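Local coordinates for petrobactin-binding protein YclQ (Bacillus subtilis subsp. subtilis str. 168, PDB 3GFV) that binds iron-free and ferric petrobactin, and the precursor 3,4-dihydroxybenzoic acid, and serves the YclNOPQ ABC transporter in ferric-petrobactin uptake, at residues Ser70-Asp74 with Asp75-Asp79; Glu146-Val149 with Lys150-Ala154; Asp162-Lys165 with Thr166-Leu170. One frame throughout, in Å; residues are numbered along the deposited sequence. Where two conformers were deposited one is given.

Contact 1. Residues Ser70-Asp74 with Asp75-Asp79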
loop_
_atom_site.group_PDB
_atom_site.type_symbol
_atom_site.label_atom_id
_atom_site.label_comp_id
_atom_site.label_asym_id
_atom_site.label_seq_id
_atom_site.Cartn_x
_atom_site.Cartn_y
_atom_site.Cartn_z
ATOM N N SER A 70 8.022 -4.549 11.804
ATOM C CA SER A 70 9.065 -5.481 12.295
ATOM C C SER A 70 8.694 -6.227 13.579
ATOM O O SER A 70 9.215 -7.306 13.853
ATOM C CB SER A 70 10.405 -4.754 12.485
ATOM O OG SER A 70 10.263 -3.672 13.389
ATOM N N LYS A 71 7.789 -5.654 14.360
ATOM C CA LYS A 71 7.337 -6.307 15.588
ATOM C C LYS A 71 6.793 -7.709 15.284
ATOM O O LYS A 71 6.850 -8.607 16.117
ATOM C CB LYS A 71 6.251 -5.460 16.254
ATOM C CG LYS A 71 4.893 -5.638 15.600
ATOM C CD LYS A 71 3.992 -4.448 15.858
ATOM C CE LYS A 71 3.739 -4.264 17.333
ATOM N NZ LYS A 71 3.000 -2.999 17.575
ATOM N N PHE A 72 6.284 -7.896 14.070
ATOM C CA PHE A 72 5.668 -9.173 13.704
ATOM C C PHE A 72 6.664 -10.305 13.426
ATOM O O PHE A 72 6.263 -11.427 13.120
ATOM C CB PHE A 72 4.673 -8.966 12.556
ATOM C CG PHE A 72 3.421 -8.236 12.990
ATOM C CD1 PHE A 72 2.462 -8.896 13.740
ATOM C CD2 PHE A 72 3.218 -6.905 12.667
ATOM C CE1 PHE A 72 1.310 -8.235 14.164
ATOM C CE2 PHE A 72 2.075 -6.242 13.088
ATOM C CZ PHE A 72 1.117 -6.917 13.836
ATOM N N LYS A 73 7.955 -10.018 13.569
ATOM C CA LYS A 73 8.981 -11.061 13.491
ATOM C C LYS A 73 8.911 -11.971 14.721
ATOM O O LYS A 73 9.389 -13.106 14.703
ATOM C CB LYS A 73 10.379 -10.443 13.381
ATOM C CG LYS A 73 10.566 -9.584 12.155
ATOM C CD LYS A 73 12.003 -9.106 12.003
ATOM C CE LYS A 73 12.160 -8.289 10.723
ATOM N NZ LYS A 73 13.573 -8.232 10.248
ATOM N N ASP A 74 8.320 -11.456 15.794
ATOM C CA ASP A 74 8.115 -12.241 17.016
ATOM C C ASP A 74 7.570 -13.628 16.690
ATOM O O ASP A 74 6.647 -13.765 15.898
ATOM C CB ASP A 74 7.145 -11.506 17.957
ATOM C CG ASP A 74 7.153 -12.068 19.370
ATOM O OD1 ASP A 74 6.731 -13.229 19.585
ATOM O OD2 ASP A 74 7.567 -11.323 20.281
ATOM N N ASP A 75 8.141 -14.662 17.296
ATOM C CA ASP A 75 7.706 -16.022 17.006
ATOM C C ASP A 75 6.273 -16.328 17.462
ATOM O O ASP A 75 5.741 -17.382 17.134
ATOM C CB ASP A 75 8.685 -17.038 17.601
ATOM C CG ASP A 75 10.001 -17.078 16.846
ATOM O OD1 ASP A 75 10.009 -16.685 15.662
ATOM O OD2 ASP A 75 11.021 -17.500 17.429
ATOM N N LYS A 76 5.641 -15.429 18.218
ATOM C CA LYS A 76 4.252 -15.688 18.608
ATOM C C LYS A 76 3.368 -15.654 17.352
ATOM O O LYS A 76 2.264 -16.190 17.338
ATOM C CB LYS A 76 3.753 -14.702 19.682
ATOM C CG LYS A 76 3.668 -13.260 19.222
ATOM C CD LYS A 76 3.130 -12.342 20.316
ATOM C CE LYS A 76 1.610 -12.277 20.292
ATOM N NZ LYS A 76 1.092 -11.032 20.942
ATOM N N TYR A 77 3.864 -15.019 16.298
ATOM C CA TYR A 77 3.160 -15.000 15.017
ATOM C C TYR A 77 3.782 -16.059 14.108
ATOM O O TYR A 77 4.997 -16.069 13.915
ATOM C CB TYR A 77 3.299 -13.618 14.360
ATOM C CG TYR A 77 2.897 -12.491 15.285
ATOM C CD1 TYR A 77 1.561 -12.274 15.598
ATOM C CD2 TYR A 77 3.853 -11.657 15.860
ATOM C CE1 TYR A 77 1.181 -11.252 16.455
ATOM C CE2 TYR A 77 3.479 -10.632 16.723
ATOM C CZ TYR A 77 2.138 -10.439 17.017
ATOM O OH TYR A 77 1.744 -9.422 17.871
ATOM N N ALA A 78 2.965 -16.956 13.565
ATOM C CA ALA A 78 3.488 -17.982 12.663
ATOM C C ALA A 78 3.889 -17.381 11.328
ATOM O O ALA A 78 3.199 -16.507 10.800
ATOM C CB ALA A 78 2.458 -19.103 12.459
ATOM N N ASP A 79 5.012 -17.848 10.786
ATOM C CA ASP A 79 5.456 -17.437 9.451
ATOM C C ASP A 79 4.770 -18.328 8.409
ATOM O O ASP A 79 5.009 -19.543 8.366
ATOM C CB ASP A 79 6.975 -17.596 9.348
ATOM C CG ASP A 79 7.539 -17.059 8.040
ATOM O OD1 ASP A 79 6.759 -16.577 7.197
ATOM O OD2 ASP A 79 8.769 -17.131 7.856
#
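F72 and Y77 meet edge to face beside a type I beta turn, D74 to Y77, that carries the chain from a 3-10 segment into strand 78-79, an outermost strand of the five-stranded parallel sheet. The stretch illustrates how a short reversal can have one compact side and one looser side. On the compact side, the CD1-CE1 edge of F72 is directed at the tyrosine face. F72 CD1 stands 3.5 Å above that plane, over the ring centre, and the two planes are inclined at 59°, a T-shaped pair tilted well away from perpendicular. Y77 CG is anti to its own carbonyl carbon (chi1 -52°), a setting that brings the phenol ring back against F72. The opposite face of Y77 takes K76 CG, 3.6 Å above the plane and displaced toward the rim, while K71 CG lies against one face of F72. Both rings are buried: F72 also touches L45 of helix 42-50, and both rings touch L60 of strand 57-60.

Between this ring pair and the outer side, Y77 N closes the turn on D74 O at 3.1 Å, approaching from above the carbonyl plane. The same oxygen also accepts a hydrogen bond from K62 NZ, so two donors grip it. The looser side is polar, with the side chains of K73, D74, D75 and K76 exposed. K71 NZ is held by D49 in a salt bridge, and K76 NZ has only a long, weak ion pair with D55. The D74 carboxylate forms an Asx turn: D74 OD1 uses its anti lone pair to accept the N-H of K76 at 2.8 Å, with an angle of 161° at the hydrogen.

Contact 2. Residues Glu146-Val149 with Lys150-Ala154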
loop_
_atom_site.group_PDB
_atom_site.type_symbol
_atom_site.label_atom_id
_atom_site.label_comp_id
_atom_site.label_asym_id
_atom_site.label_seq_id
_atom_site.Cartn_x
_atom_site.Cartn_y
_atom_site.Cartn_z
ATOM N N GLU A 146 -16.024 -0.448 15.178
ATOM C CA GLU A 146 -16.618 0.451 14.191
ATOM C C GLU A 146 -16.387 1.925 14.526
ATOM O O GLU A 146 -16.042 2.716 13.648
ATOM C CB GLU A 146 -18.111 0.135 14.009
ATOM C CG GLU A 146 -18.331 -1.254 13.404
ATOM C CD GLU A 146 -19.763 -1.747 13.500
ATOM O OE1 GLU A 146 -20.024 -2.630 14.342
ATOM O OE2 GLU A 146 -20.623 -1.257 12.737
ATOM N N ASP A 147 -16.542 2.301 15.791
ATOM C CA ASP A 147 -16.332 3.699 16.154
ATOM C C ASP A 147 -14.871 4.133 16.022
ATOM O O ASP A 147 -14.583 5.227 15.547
ATOM C CB ASP A 147 -16.850 3.993 17.555
ATOM C CG ASP A 147 -18.351 3.899 17.641
ATOM O OD1 ASP A 147 -19.014 4.086 16.594
ATOM O OD2 ASP A 147 -18.862 3.644 18.752
ATOM N N LYS A 148 -13.948 3.296 16.475
ATOM C CA LYS A 148 -12.530 3.598 16.311
ATOM C C LYS A 148 -12.189 3.774 14.838
ATOM O O LYS A 148 -11.485 4.714 14.463
ATOM C CB LYS A 148 -11.686 2.484 16.931
ATOM C CG LYS A 148 -10.195 2.654 16.768
ATOM C CD LYS A 148 -9.637 3.795 17.574
ATOM C CE LYS A 148 -8.127 3.713 17.626
ATOM N NZ LYS A 148 -7.555 4.981 18.127
ATOM N N VAL A 149 -12.689 2.880 13.991
ATOM C CA VAL A 149 -12.398 3.012 12.561
ATOM C C VAL A 149 -12.976 4.312 12.007
ATOM O O VAL A 149 -12.312 5.023 11.254
ATOM C CB VAL A 149 -12.901 1.811 11.751
ATOM C CG1 VAL A 149 -12.824 2.104 10.255
ATOM C CG2 VAL A 149 -12.070 0.556 12.088
ATOM N N LYS A 150 -14.204 4.641 12.402
ATOM C CA LYS A 150 -14.834 5.852 11.889
ATOM C C LYS A 150 -13.980 7.074 12.207
ATOM O O LYS A 150 -13.739 7.939 11.351
ATOM C CB LYS A 150 -16.232 6.031 12.489
ATOM C CG LYS A 150 -16.894 7.332 12.069
ATOM C CD LYS A 150 -18.208 7.547 12.816
ATOM C CE LYS A 150 -18.981 8.725 12.232
ATOM N NZ LYS A 150 -18.118 9.936 12.059
ATOM N N ASP A 151 -13.521 7.140 13.447
ATOM C CA ASP A 151 -12.716 8.258 13.909
ATOM C C ASP A 151 -11.362 8.319 13.199
ATOM O O ASP A 151 -10.888 9.400 12.827
ATOM C CB ASP A 151 -12.520 8.172 15.422
ATOM C CG ASP A 151 -13.808 8.406 16.192
ATOM O OD1 ASP A 151 -14.747 9.024 15.631
ATOM O OD2 ASP A 151 -13.887 7.966 17.364
ATOM N N GLU A 152 -10.733 7.164 13.013
ATOM C CA GLU A 152 -9.462 7.112 12.311
ATOM C C GLU A 152 -9.620 7.520 10.847
ATOM O O GLU A 152 -8.771 8.209 10.300
ATOM C CB GLU A 152 -8.848 5.709 12.408
ATOM C CG GLU A 152 -8.442 5.319 13.830
ATOM C CD GLU A 152 -7.426 6.285 14.425
ATOM O OE1 GLU A 152 -6.467 6.653 13.713
ATOM O OE2 GLU A 152 -7.583 6.673 15.603
ATOM N N LEU A 153 -10.709 7.096 10.215
ATOM C CA LEU A 153 -10.942 7.478 8.824
ATOM C C LEU A 153 -11.157 8.992 8.751
ATOM O O LEU A 153 -10.665 9.648 7.820
ATOM C CB LEU A 153 -12.148 6.726 8.247
ATOM C CG LEU A 153 -11.869 5.243 7.955
ATOM C CD1 LEU A 153 -13.131 4.522 7.481
ATOM C CD2 LEU A 153 -10.735 5.073 6.937
ATOM N N ALA A 154 -11.886 9.544 9.721
ATOM C CA ALA A 154 -12.077 10.986 9.763
ATOM C C ALA A 154 -10.760 11.753 9.864
ATOM O O ALA A 154 -10.564 12.757 9.163
ATOM C CB ALA A 154 -13.052 11.394 10.916
#
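V149 O receives the shortest sound polar bond of this helical stretch, 2.8 Å from L153 N. The same i to i+4 pattern, which defines an alpha helix, joins K150 N to E146 O, D151 N to D147 O and E152 N to K148 O. These bonds set the helical repeat, which brings side chains four residues apart onto one flank.

Two such pairs have quite different chemistry. On the polar flank, K148 NZ forms a salt bridge with E152 OE2 at 3.0 Å, meeting the oxygen from above the carboxylate plane, 45° out of it. Both chains bend at chi2: the lysine (69°) turns along the helix toward the next turn, and the glutamate (-59°) curls back to meet it. The lysine CE follows its nitrogen to 3.6 Å from E152 OE2, so the methylene and ammonium ends approach the same oxygen.

On the buried flank, V149 and L153 lie side by side and point the same way, with V149 CG1 3.7 Å from L153 CD1. This apolar strip is where the beginning of helix 146-170 packs on the fold: V149 touches A136 and L153 touches F132, both of helix 128-142, while L153 also reaches L281 at the start of helix 281-296. E152 makes a separate contact with L281 from the polar side.

Contact 3. Residues Asp162-Lys165 with Thr166-Leu170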
loop_
_atom_site.group_PDB
_atom_site.type_symbol
_atom_site.label_atom_id
_atom_site.label_comp_id
_atom_site.label_asym_id
_atom_site.label_seq_id
_atom_site.Cartn_x
_atom_site.Cartn_y
_atom_site.Cartn_z
ATOM N N ASP A 162 -5.545 18.324 3.994
ATOM C CA ASP A 162 -4.385 19.172 4.258
ATOM C C ASP A 162 -3.258 18.999 3.214
ATOM O O ASP A 162 -2.661 19.985 2.765
ATOM C CB ASP A 162 -3.867 18.916 5.682
ATOM C CG ASP A 162 -2.564 19.645 5.973
ATOM O OD1 ASP A 162 -2.584 20.891 6.102
ATOM O OD2 ASP A 162 -1.517 18.965 6.085
ATOM N N VAL A 163 -2.953 17.762 2.828
ATOM C CA VAL A 163 -1.896 17.555 1.836
ATOM C C VAL A 163 -2.359 18.014 0.455
ATOM O O VAL A 163 -1.584 18.589 -0.315
ATOM C CB VAL A 163 -1.364 16.098 1.786
ATOM C CG1 VAL A 163 -2.399 15.160 1.198
ATOM C CG2 VAL A 163 -0.052 16.030 0.950
ATOM N N LYS A 164 -3.634 17.804 0.166
ATOM C CA LYS A 164 -4.191 18.224 -1.107
ATOM C C LYS A 164 -4.139 19.745 -1.230
ATOM O O LYS A 164 -3.781 20.277 -2.290
ATOM C CB LYS A 164 -5.614 17.694 -1.281
ATOM C CG LYS A 164 -6.312 18.173 -2.536
ATOM C CD LYS A 164 -7.630 17.441 -2.754
ATOM C CE LYS A 164 -8.610 18.330 -3.518
ATOM N NZ LYS A 164 -9.361 17.579 -4.556
ATOM N N LYS A 165 -4.483 20.445 -0.155
ATOM C CA LYS A 165 -4.398 21.905 -0.164
ATOM C C LYS A 165 -2.954 22.363 -0.419
ATOM O O LYS A 165 -2.708 23.250 -1.246
ATOM C CB LYS A 165 -4.983 22.516 1.118
ATOM C CG LYS A 165 -5.157 24.016 1.032
ATOM C CD LYS A 165 -6.087 24.554 2.114
ATOM C CE LYS A 165 -7.545 24.429 1.704
ATOM N NZ LYS A 165 -8.423 25.055 2.722
ATOM N N THR A 166 -2.005 21.733 0.262
ATOM C CA THR A 166 -0.588 22.020 0.069
ATOM C C THR A 166 -0.180 21.753 -1.376
ATOM O O THR A 166 0.519 22.565 -2.000
ATOM C CB THR A 166 0.271 21.145 1.005
ATOM O OG1 THR A 166 -0.018 21.487 2.368
ATOM C CG2 THR A 166 1.749 21.340 0.729
ATOM N N ALA A 167 -0.594 20.606 -1.908
ATOM C CA ALA A 167 -0.219 20.251 -3.282
ATOM C C ALA A 167 -0.751 21.288 -4.276
ATOM O O ALA A 167 -0.064 21.664 -5.226
ATOM C CB ALA A 167 -0.729 18.864 -3.645
ATOM N N GLU A 168 -1.986 21.728 -4.061
ATOM C CA GLU A 168 -2.626 22.657 -4.994
ATOM C C GLU A 168 -2.080 24.080 -4.876
ATOM O O GLU A 168 -2.075 24.827 -5.859
ATOM C CB GLU A 168 -4.155 22.590 -4.853
ATOM C CG GLU A 168 -4.691 21.248 -5.385
ATOM C CD GLU A 168 -6.184 21.027 -5.149
ATOM O OE1 GLU A 168 -6.808 21.825 -4.419
ATOM O OE2 GLU A 168 -6.727 20.044 -5.704
ATOM N N LYS A 169 -1.594 24.445 -3.692
ATOM C CA LYS A 169 -0.973 25.758 -3.495
ATOM C C LYS A 169 0.281 25.967 -4.328
ATOM O O LYS A 169 0.582 27.087 -4.741
ATOM C CB LYS A 169 -0.623 25.981 -2.022
ATOM C CG LYS A 169 -1.678 26.734 -1.243
ATOM C CD LYS A 169 -1.611 26.478 0.263
ATOM C CE LYS A 169 -2.715 27.277 0.970
ATOM N NZ LYS A 169 -3.116 26.801 2.319
ATOM N N LEU A 170 1.017 24.889 -4.570
ATOM C CA LEU A 170 2.349 24.962 -5.143
ATOM C C LEU A 170 2.336 25.365 -6.591
ATOM O O LEU A 170 3.287 25.998 -7.059
ATOM C CB LEU A 170 3.018 23.587 -5.030
ATOM C CG LEU A 170 3.551 23.240 -3.646
ATOM C CD1 LEU A 170 4.000 21.781 -3.637
ATOM C CD2 LEU A 170 4.718 24.147 -3.279
#
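T166 N donates to D162 O at 3.1 Å, one of four i to i+4 bonds across this stretch of alpha helix. The others run from A167 N to V163 O, E168 N to K164 O and K169 N to K165 O. Beyond them the bonds that L170 N makes to T166 O and A167 O are weak. The threonine hydroxyl, OG1, sits 3.1 Å from D162 O, placed there by a chi1 of -64° that sets it anti to its own carbonyl carbon and back toward the preceding turn.

Charged side chains make up the second group. K164 and E168 pair only loosely, K164 NZ standing 3.8 Å from E168 OE2 in a long salt bridge. Closer is K164 CE, 3.4 Å from that oxygen, so the carboxylate lies against the lysine's aliphatic arm as much as its ammonium. One residue on, K165 and K169 are two like charges, yet K169 NZ rests 3.7 Å from K165 CG, while the two ammonium nitrogens stay 5.6 Å apart. D162 OD2 forms a salt bridge with K292 of helix 281-296.

The apolar side chains of V163 and A167 turn to L295 of that helix. Within the contact, then, backbone bonding is regular and the charges are loosely paired, which suggests weak electrostatics, probably moderated by solvent.

Read from the N terminus, the three contacts come strictly in series: none encloses or crosses another, and each closes only a short local span. Contact 1 comes first, turning the chain into edge strand 78-79 beside strand 57-60. Contacts 2 and 3 then occupy the beginning and far end of one long helix, 146-170, their centres 24 Å apart. That helix spans the molecule, running from helix 128-142 near contact 2 to the C-terminal part of helix 281-296 near contact 3. Contacts 1 and 3, with centres 38 Å apart, lie on opposite sides of the chain's centre. Such a connecting helix is characteristic of this class of periplasmic binding fold, where it joins the two lobes.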